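Local atomic coordinates of beta-ketoacyl-[acyl-carrier-protein] synthase FabY (Pseudomonas aeruginosa, PDB entry 4CW4), a protein that catalyses the condensation of acetyl-CoA with malonyl-ACP to 3-oxobutanoyl-ACP, the primer that starts fatty acid biosynthesis. Residues Ala305-Val310 with Asp375-Arg380; Gly382-Gly387 with Glu573-Thr578. All coordinates share one frame; numbering follows the deposited sequence.

How the contacts relate
Contact 1 and contact 2 follow one another along the chain, with centres about 12 Å apart on the same side of the molecule, and helix 375-381 with its exit loop links them. In contact 1 the helix lies against the start of strand 307-314, the neighbour of strand 366-374 that leads into the helix. In contact 2 the turn ending the helix, on the way to strand 387-394, meets the long helix 565-590. Two probable hydrogen bonds join the pair: Lys574 NZ to Arg380 O, 2.8 Å, and Ala383 N to Ala378 O, 3.1 Å. This short helix of the ketosynthase fold touches a strand and, at its C-terminal turn, another helix, away from the inferred active-site residues.

Contact 1: Ala305-Val310 with Asp375-Arg380; sequences ARVVIV and DELALR
The polar part of this contact belongs to Arg306. Its chain bends at chi3 (72°), and Arg306 NH2 meets Glu376 OE1 at 3.3 Å in a salt bridge whose hydrogen bond is weak, with the two planar groups 57° apart. A water bridges the same pair, accepting from Arg306 NH1 and donating to Glu376 OE1. The extended chain of Glu376 carries its carboxylate to this spot from an exposed helical position. Arg306 has its stronger partner in Asp374, whose carboxylate takes NE.

Like charges also meet: Arg306 NH1 lies 3.5 Å from Arg380 NH2, the guanidinium planes nearly perpendicular. Glu376 and Asp374 probably offset the repulsion, while Arg380 NH1 donates to the carbonyl of Asn216.

The apolar part is Leu377, pointing from the helix toward the strand. Leu377 CD2 presses on Val307 CG2 at a tight 3.4 Å, and Leu377 CD1 sits over one face of the Arg380 guanidinium, 3.7 Å above its plane. Branched, buried Leu377 therefore suits both a beta-strand valine and a flat cation.

A helix packed by one leucine against the start of a strand, with charged side chains alongside, belongs here to the strand-and-helix layering of the thiolase-like ketosynthase fold.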
# COMPACT_ATOMS: atom_id res chain seq x y z
N ALA A 305 6.53 -19.87 -3.59
CA ALA A 305 5.11 -20.21 -3.54
C ALA A 305 4.69 -20.94 -4.80
O ALA A 305 5.26 -20.73 -5.87
CB ALA A 305 4.24 -18.96 -3.34
N ARG A 306 3.68 -21.78 -4.66
CA ARG A 306 3.20 -22.60 -5.75
C ARG A 306 1.79 -22.25 -6.20
O ARG A 306 1.41 -22.59 -7.33
CB ARG A 306 3.26 -24.06 -5.34
CG ARG A 306 4.68 -24.51 -5.00
CD ARG A 306 4.85 -26.01 -4.95
NE ARG A 306 4.80 -26.55 -6.31
CZ ARG A 306 5.14 -27.79 -6.66
NH1 ARG A 306 5.56 -28.66 -5.75
NH2 ARG A 306 5.08 -28.15 -7.93
N VAL A 307 1.03 -21.60 -5.31
CA VAL A 307 -0.33 -21.16 -5.62
C VAL A 307 -0.42 -19.72 -5.19
O VAL A 307 -0.12 -19.41 -4.04
CB VAL A 307 -1.40 -21.97 -4.85
CG1 VAL A 307 -2.81 -21.51 -5.24
CG2 VAL A 307 -1.21 -23.45 -5.13
N VAL A 308 -0.80 -18.85 -6.12
CA VAL A 308 -0.83 -17.43 -5.83
C VAL A 308 -2.15 -16.82 -6.29
O VAL A 308 -2.55 -16.96 -7.44
CB VAL A 308 0.32 -16.66 -6.54
CG1 VAL A 308 0.28 -15.18 -6.11
CG2 VAL A 308 1.67 -17.27 -6.23
N ILE A 309 -2.81 -16.13 -5.37
CA ILE A 309 -4.02 -15.38 -5.71
C ILE A 309 -3.56 -13.93 -5.82
O ILE A 309 -3.04 -13.37 -4.86
CB ILE A 309 -5.11 -15.52 -4.65
CG1 ILE A 309 -5.77 -16.92 -4.70
CG2 ILE A 309 -6.22 -14.48 -4.89
CD1 ILE A 309 -4.85 -18.10 -4.35
N VAL A 310 -3.71 -13.36 -7.01
CA VAL A 310 -3.27 -11.99 -7.27
C VAL A 310 -4.44 -11.17 -7.77
O VAL A 310 -5.14 -11.58 -8.68
CB VAL A 310 -2.19 -11.93 -8.38
CG1 VAL A 310 -1.61 -10.52 -8.49
CG2 VAL A 310 -1.07 -12.95 -8.16
N ASP A 375 3.68 -24.58 -13.13
CA ASP A 375 3.31 -25.54 -14.16
C ASP A 375 3.27 -26.98 -13.68
O ASP A 375 2.44 -27.76 -14.13
CB ASP A 375 4.24 -25.42 -15.38
CG ASP A 375 5.70 -25.68 -15.06
OD1 ASP A 375 6.28 -24.93 -14.27
OD2 ASP A 375 6.30 -26.58 -15.68
N GLU A 376 4.17 -27.34 -12.78
CA GLU A 376 4.22 -28.71 -12.31
C GLU A 376 2.99 -29.05 -11.47
O GLU A 376 2.38 -30.11 -11.64
CB GLU A 376 5.51 -28.92 -11.52
CG GLU A 376 5.76 -30.33 -11.08
CD GLU A 376 7.14 -30.47 -10.48
OE1 GLU A 376 7.33 -30.07 -9.31
OE2 GLU A 376 8.04 -30.96 -11.18
N LEU A 377 2.62 -28.14 -10.56
CA LEU A 377 1.43 -28.35 -9.75
C LEU A 377 0.17 -28.36 -10.63
O LEU A 377 -0.74 -29.17 -10.41
CB LEU A 377 1.33 -27.26 -8.67
CG LEU A 377 0.13 -27.41 -7.73
CD1 LEU A 377 0.22 -28.68 -6.90
CD2 LEU A 377 -0.03 -26.17 -6.86
N ALA A 378 0.09 -27.44 -11.59
CA ALA A 378 -1.06 -27.41 -12.50
C ALA A 378 -1.21 -28.75 -13.22
O ALA A 378 -2.30 -29.29 -13.32
CB ALA A 378 -0.91 -26.27 -13.49
N LEU A 379 -0.09 -29.27 -13.68
CA LEU A 379 -0.05 -30.55 -14.38
C LEU A 379 -0.57 -31.67 -13.47
O LEU A 379 -1.42 -32.47 -13.86
CB LEU A 379 1.40 -30.86 -14.81
CG LEU A 379 1.60 -31.98 -15.83
CD1 LEU A 379 1.33 -31.47 -17.25
CD2 LEU A 379 3.01 -32.57 -15.71
N ARG A 380 -0.06 -31.69 -12.25
CA ARG A 380 -0.45 -32.69 -11.26
C ARG A 380 -1.95 -32.67 -10.95
O ARG A 380 -2.56 -33.73 -10.79
CB ARG A 380 0.35 -32.49 -9.95
CG ARG A 380 0.21 -33.65 -9.00
CD ARG A 380 0.56 -33.33 -7.57
NE ARG A 380 1.80 -32.59 -7.44
CZ ARG A 380 2.15 -31.91 -6.34
NH1 ARG A 380 1.35 -31.90 -5.28
NH2 ARG A 380 3.29 -31.25 -6.31
O HOH W 1 7.16 -31.14 -6.42

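Contact 2: Gly382-Gly387 with Glu573-Thr578; sequences GADIHG and EKREQT
Gly382 and Thr578 form the one hydrogen bond between the segments. Thr578 OG1 donates to the carbonyl oxygen of Gly382 at 2.7 Å, in the carbonyl plane and with a C=O...O angle of 155°. A chi1 of 72° sets the hydroxyl between its own backbone N and carbonyl carbon, so that it faces the turn while CG2 also touches the Gly382 oxygen. Gly382 O receives a second, weaker approach from the helix backbone, a CA-H...O contact from Arg575 CA at 3.3 Å.

Close packing accounts for the glycine. Gly382 CA lies 3.7 Å from Lys574 CB, and a beta carbon here would clash with that atom and crowd the backbone N of Arg575. Gly382 also has a positive phi of 69°, as the first residue beyond helix 375-381, where a Schellman motif closes the helix. Lys574 and Arg575 of the long helix 565-590 lie against that C-terminal turn.

Farther along the loop, Asp384 meets Arg575, whose side chain leaves its helix with CG anti to the backbone N and Arg575 CD 3.7 Å from Asp384 OD1. The attraction between Asp384 OD1 and Arg575 NH1 is long, 3.9 Å, and purely electrostatic, because the oxygen stands well out of the guanidinium plane; the main partner of NH1 is Glu556. Asp384 OD1 instead accepts from Ile385 N at 2.8 Å, which comes from above the carboxylate plane, and forms a salt bridge with Arg579. Beyond this shell, Tyr571 OH bonds to Ala383 O, and Ile385 turns its hydrocarbon side chain to Ala555 and Leu559 of helix 552-563.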
# COMPACT_ATOMS: atom_id res chain seq x y z
N GLY A 382 -4.46 -31.33 -12.79
CA GLY A 382 -5.38 -31.19 -13.90
C GLY A 382 -6.01 -29.79 -13.97
O GLY A 382 -7.14 -29.63 -14.47
N ALA A 383 -5.31 -28.78 -13.47
CA ALA A 383 -5.81 -27.40 -13.50
C ALA A 383 -5.87 -26.91 -14.94
O ALA A 383 -4.98 -27.20 -15.75
CB ALA A 383 -4.90 -26.49 -12.71
N ASP A 384 -6.93 -26.18 -15.26
CA ASP A 384 -7.05 -25.62 -16.58
C ASP A 384 -6.02 -24.50 -16.75
O ASP A 384 -5.47 -23.98 -15.78
CB ASP A 384 -8.48 -25.07 -16.80
CG ASP A 384 -8.92 -25.10 -18.26
OD1 ASP A 384 -8.09 -25.30 -19.17
OD2 ASP A 384 -10.13 -24.93 -18.50
N ILE A 385 -5.77 -24.14 -18.00
CA ILE A 385 -4.84 -23.08 -18.32
C ILE A 385 -5.53 -22.04 -19.18
O ILE A 385 -5.94 -22.33 -20.30
CB ILE A 385 -3.57 -23.63 -19.01
CG1 ILE A 385 -2.78 -24.48 -18.00
CG2 ILE A 385 -2.70 -22.50 -19.53
CD1 ILE A 385 -1.66 -25.31 -18.62
N HIS A 386 -5.67 -20.84 -18.62
CA HIS A 386 -6.32 -19.73 -19.31
C HIS A 386 -5.30 -18.78 -19.92
O HIS A 386 -5.65 -17.86 -20.64
CB HIS A 386 -7.25 -19.01 -18.34
CG HIS A 386 -8.28 -19.91 -17.74
ND1 HIS A 386 -9.36 -20.35 -18.45
CD2 HIS A 386 -8.37 -20.49 -16.52
CE1 HIS A 386 -10.09 -21.16 -17.70
NE2 HIS A 386 -9.51 -21.26 -16.51
N GLY A 387 -4.03 -19.04 -19.63
CA GLY A 387 -2.92 -18.24 -20.10
C GLY A 387 -1.72 -18.48 -19.20
O GLY A 387 -1.80 -19.24 -18.23
N GLU A 573 -6.48 -35.97 -19.03
CA GLU A 573 -7.56 -36.74 -18.44
C GLU A 573 -8.11 -36.08 -17.16
O GLU A 573 -9.32 -35.98 -16.99
CB GLU A 573 -7.11 -38.17 -18.14
CG GLU A 573 -6.83 -38.99 -19.38
CD GLU A 573 -7.97 -38.97 -20.36
OE1 GLU A 573 -8.96 -39.67 -20.07
OE2 GLU A 573 -7.89 -38.25 -21.38
N LYS A 574 -7.23 -35.67 -16.25
CA LYS A 574 -7.68 -35.04 -15.01
C LYS A 574 -8.38 -33.72 -15.32
O LYS A 574 -9.38 -33.37 -14.69
CB LYS A 574 -6.51 -34.75 -14.08
CG LYS A 574 -5.88 -35.99 -13.46
CD LYS A 574 -4.74 -35.60 -12.54
CE LYS A 574 -3.93 -36.80 -12.11
NZ LYS A 574 -2.59 -36.40 -11.55
N ARG A 575 -7.90 -33.02 -16.34
CA ARG A 575 -8.46 -31.74 -16.67
C ARG A 575 -9.88 -31.85 -17.24
O ARG A 575 -10.67 -30.90 -17.12
CB ARG A 575 -7.55 -31.00 -17.63
CG ARG A 575 -8.07 -29.62 -18.04
CD ARG A 575 -7.03 -28.86 -18.79
NE ARG A 575 -6.90 -29.30 -20.17
CZ ARG A 575 -6.12 -28.70 -21.05
NH1 ARG A 575 -5.35 -27.69 -20.67
NH2 ARG A 575 -6.11 -29.08 -22.30
N GLU A 576 -10.23 -32.97 -17.87
CA GLU A 576 -11.61 -33.13 -18.29
C GLU A 576 -12.55 -33.06 -17.07
O GLU A 576 -13.67 -32.52 -17.16
CB GLU A 576 -11.80 -34.44 -19.05
CG GLU A 576 -11.20 -34.44 -20.43
CD GLU A 576 -11.78 -33.35 -21.31
OE1 GLU A 576 -11.24 -32.24 -21.30
OE2 GLU A 576 -12.79 -33.60 -22.01
N GLN A 577 -12.10 -33.58 -15.94
CA GLN A 577 -12.93 -33.61 -14.74
C GLN A 577 -12.97 -32.22 -14.10
O GLN A 577 -14.02 -31.76 -13.65
CB GLN A 577 -12.38 -34.63 -13.74
CG GLN A 577 -12.40 -36.07 -14.25
CD GLN A 577 -11.68 -37.05 -13.32
OE1 GLN A 577 -10.68 -36.70 -12.67
NE2 GLN A 577 -12.17 -38.27 -13.26
N THR A 578 -11.82 -31.56 -14.04
CA THR A 578 -11.83 -30.22 -13.45
C THR A 578 -12.65 -29.26 -14.33
O THR A 578 -13.35 -28.41 -13.81
CB THR A 578 -10.45 -29.68 -13.20
OG1 THR A 578 -9.84 -29.35 -14.42
CG2 THR A 578 -9.55 -30.65 -12.51